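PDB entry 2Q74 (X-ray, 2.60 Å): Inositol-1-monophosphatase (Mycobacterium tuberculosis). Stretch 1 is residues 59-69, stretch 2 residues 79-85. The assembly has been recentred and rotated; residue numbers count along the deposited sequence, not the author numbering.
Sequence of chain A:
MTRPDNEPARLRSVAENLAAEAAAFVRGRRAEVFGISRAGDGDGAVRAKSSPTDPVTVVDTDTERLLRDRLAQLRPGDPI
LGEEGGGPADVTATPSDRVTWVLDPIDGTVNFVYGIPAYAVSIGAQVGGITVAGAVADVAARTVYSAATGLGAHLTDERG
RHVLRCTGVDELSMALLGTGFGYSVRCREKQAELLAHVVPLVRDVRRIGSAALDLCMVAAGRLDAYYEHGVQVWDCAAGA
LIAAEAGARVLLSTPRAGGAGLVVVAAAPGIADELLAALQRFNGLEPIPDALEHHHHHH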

# COMPACT_ATOMS: atom_id res chain seq x y z
N VAL A 59 13.35 18.10 1.87
CA VAL A 59 13.82 17.11 0.90
C VAL A 59 13.21 17.36 -0.47
O VAL A 59 13.88 17.19 -1.49
CB VAL A 59 13.50 15.68 1.33
CG1 VAL A 59 13.93 14.73 0.24
CG2 VAL A 59 14.18 15.35 2.64
N ASP A 60 11.95 17.78 -0.46
CA ASP A 60 11.21 18.07 -1.68
C ASP A 60 11.91 19.18 -2.46
O ASP A 60 12.15 19.05 -3.65
CB ASP A 60 9.77 18.45 -1.33
CG ASP A 60 8.85 18.42 -2.52
OD1 ASP A 60 8.71 17.34 -3.14
OD2 ASP A 60 8.26 19.48 -2.83
N THR A 61 12.26 20.25 -1.76
CA THR A 61 12.95 21.38 -2.38
C THR A 61 14.34 20.98 -2.88
O THR A 61 14.72 21.32 -4.00
CB THR A 61 13.14 22.53 -1.39
OG1 THR A 61 11.90 22.77 -0.71
CG2 THR A 61 13.57 23.79 -2.12
N ASP A 62 15.09 20.29 -2.04
CA ASP A 62 16.44 19.88 -2.37
C ASP A 62 16.45 19.07 -3.66
O ASP A 62 17.27 19.32 -4.55
CB ASP A 62 17.04 19.04 -1.23
CG ASP A 62 17.34 19.87 0.03
OD1 ASP A 62 17.55 21.10 -0.06
OD2 ASP A 62 17.38 19.28 1.13
N THR A 63 15.51 18.13 -3.76
CA THR A 63 15.41 17.23 -4.90
C THR A 63 14.94 17.95 -6.16
O THR A 63 15.34 17.64 -7.27
CB THR A 63 14.44 16.07 -4.60
OG1 THR A 63 14.85 15.38 -3.42
CG2 THR A 63 14.40 15.08 -5.75
N GLU A 64 14.06 18.93 -5.96
CA GLU A 64 13.64 19.82 -7.03
C GLU A 64 14.85 20.58 -7.61
O GLU A 64 14.98 20.72 -8.83
CB GLU A 64 12.60 20.82 -6.50
CG GLU A 64 12.07 21.83 -7.51
CD GLU A 64 10.95 21.30 -8.35
OE1 GLU A 64 11.04 20.12 -8.75
OE2 GLU A 64 9.98 22.06 -8.61
N ARG A 65 15.72 21.05 -6.71
CA ARG A 65 16.95 21.72 -7.11
C ARG A 65 17.86 20.79 -7.92
O ARG A 65 18.37 21.18 -8.97
CB ARG A 65 17.69 22.29 -5.88
CG ARG A 65 18.61 23.44 -6.25
CD ARG A 65 19.36 24.03 -5.08
NE ARG A 65 18.47 24.63 -4.08
CZ ARG A 65 18.18 24.11 -2.88
NH1 ARG A 65 18.70 22.95 -2.49
NH2 ARG A 65 17.35 24.76 -2.07
N LEU A 66 18.06 19.56 -7.44
CA LEU A 66 18.86 18.57 -8.14
C LEU A 66 18.38 18.39 -9.56
O LEU A 66 19.16 18.40 -10.50
CB LEU A 66 18.80 17.22 -7.40
CG LEU A 66 19.64 16.03 -7.90
CD1 LEU A 66 19.76 14.98 -6.81
CD2 LEU A 66 19.09 15.41 -9.15
N LEU A 67 17.07 18.24 -9.71
CA LEU A 67 16.46 17.99 -11.01
C LEU A 67 16.57 19.18 -11.96
O LEU A 67 16.79 19.00 -13.16
CB LEU A 67 15.00 17.61 -10.83
CG LEU A 67 14.75 16.20 -10.30
CD1 LEU A 67 13.31 16.06 -9.88
CD2 LEU A 67 15.10 15.16 -11.34
N ARG A 68 16.38 20.38 -11.42
CA ARG A 68 16.50 21.60 -12.21
C ARG A 68 17.92 21.81 -12.72
O ARG A 68 18.11 22.14 -13.89
CB ARG A 68 16.05 22.81 -11.39
CG ARG A 68 14.52 22.90 -11.23
CD ARG A 68 14.09 24.14 -10.45
NE ARG A 68 12.64 24.19 -10.26
CZ ARG A 68 11.75 24.64 -11.16
NH1 ARG A 68 12.15 25.11 -12.34
NH2 ARG A 68 10.46 24.62 -10.87
N ASP A 69 18.91 21.60 -11.85
CA ASP A 69 20.31 21.73 -12.21
C ASP A 69 20.68 20.71 -13.27
O ASP A 69 21.24 21.06 -14.29
CB ASP A 69 21.22 21.56 -10.98
CG ASP A 69 21.03 22.68 -9.95
OD1 ASP A 69 20.56 23.77 -10.32
OD2 ASP A 69 21.35 22.46 -8.75
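Stretch 2 (79-85) PILGEEG

How does stretch 2 run along stretch 1? Residues 59-69 are one stretch of a longer helix, held by regular backbone hydrogen bonds such as Arg68 N to Glu64 O at 3.0 Å. Stretch 2 starts extended, with strand geometry at Ile80 and Leu81, and then gives way to loop from Gly82 onward. It travels against the helix direction: the CA of Ile80 is nearest the CA of Arg68, at 7.4 Å, and the CA of Gly82 is nearest that of Glu64, at 7.5 Å, while Glu83 and Glu84 reach back to Asp60. The residues met are therefore spaced one helical turn apart, and together the two stretches bury 384 Å².

Which contacts are made by packing alone? Ile80 points its CA-to-CB bond toward the helix and lays CG2 over one face of the Arg68 guanidinium, 3.5 Å from NH1. The neighbouring Leu81 points away, in keeping with the usual alternation along a strand. At Gly82 the backbone itself comes close, its CA lying 3.4 Å from Glu64 OE2. A CB here would point toward the helix and clash with both Glu64 OE2 and Arg68 NH2, so the lack of a side chain lets the chain pass at this distance. The Glu84 side chain adds a close approach of its CG methylene to the carboxylate, 3.4 Å from Glu64 OE2.

What part do charges and hydrogen bonds play? No direct hydrogen bond joins the two stretches. Within the helix, Arg68 NH2 forms a salt bridge with Glu64 OE2 at 3.4 Å, and the hydrogen bond in it is weak; both residues also touch stretch 2. Across the contact, acidic groups crowd together. Asp60 OD2 is 3.0 Å from Glu83 OE1, two acceptors with no hydrogen bond between them, and Glu64 OE2 is 3.8 Å from Glu84 OE1. Such like charges would normally repel, so these approaches cannot be counted as attractive on their own.

Does water supply the missing polar link? Water 1 does so at the Arg68 end of the contact. It accepts a hydrogen bond from Arg68 NH1 at 2.9 Å and donates one to Ile80 O at 3.0 Å, tying the helix side chain to the backbone of the strand. The extended Arg68 side chain makes this possible: its CA-to-CB bond points sideways, with chi1 in m and chi2 and chi3 in t, yet its end comes nearer to stretch 2.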

# COMPACT_ATOMS: atom_id res chain seq x y z
N PRO A 79 12.06 24.36 -20.85
CA PRO A 79 11.22 24.80 -19.74
C PRO A 79 10.95 23.71 -18.72
O PRO A 79 10.86 22.54 -19.06
CB PRO A 79 9.91 25.18 -20.44
CG PRO A 79 10.30 25.48 -21.82
CD PRO A 79 11.36 24.50 -22.13
N ILE A 80 10.80 24.15 -17.47
CA ILE A 80 10.56 23.27 -16.35
C ILE A 80 9.31 23.76 -15.61
O ILE A 80 9.31 24.85 -15.04
CB ILE A 80 11.72 23.29 -15.32
CG1 ILE A 80 13.09 23.06 -16.00
CG2 ILE A 80 11.45 22.30 -14.23
CD1 ILE A 80 13.16 21.83 -16.83
N LEU A 81 8.26 22.96 -15.64
CA LEU A 81 7.10 23.16 -14.76
C LEU A 81 7.26 22.24 -13.55
O LEU A 81 7.07 21.02 -13.64
CB LEU A 81 5.79 22.87 -15.49
CG LEU A 81 4.51 22.87 -14.64
CD1 LEU A 81 4.22 24.24 -14.04
CD2 LEU A 81 3.33 22.38 -15.44
N GLY A 82 7.63 22.83 -12.42
CA GLY A 82 7.79 22.07 -11.20
C GLY A 82 6.54 22.09 -10.36
O GLY A 82 5.55 22.76 -10.68
N GLU A 83 6.59 21.35 -9.26
CA GLU A 83 5.55 21.44 -8.23
C GLU A 83 5.50 22.88 -7.67
O GLU A 83 4.54 23.24 -6.99
CB GLU A 83 5.84 20.41 -7.13
CG GLU A 83 4.68 20.12 -6.19
CD GLU A 83 5.16 19.65 -4.82
OE1 GLU A 83 6.10 18.81 -4.74
OE2 GLU A 83 4.58 20.13 -3.82
N GLU A 84 6.53 23.68 -8.01
CA GLU A 84 6.69 25.07 -7.55
C GLU A 84 7.25 26.00 -8.65
O GLU A 84 8.32 26.62 -8.48
CB GLU A 84 7.63 25.10 -6.34
CG GLU A 84 9.06 24.67 -6.66
CD GLU A 84 9.81 24.16 -5.45
OE1 GLU A 84 9.45 23.06 -4.98
OE2 GLU A 84 10.76 24.84 -4.98
N GLY A 85 6.53 26.09 -9.78
CA GLY A 85 6.95 26.90 -10.93
C GLY A 85 6.81 26.14 -12.24
O GLY A 85 6.58 26.74 -13.29
O HOH W 1 9.75 26.74 -12.80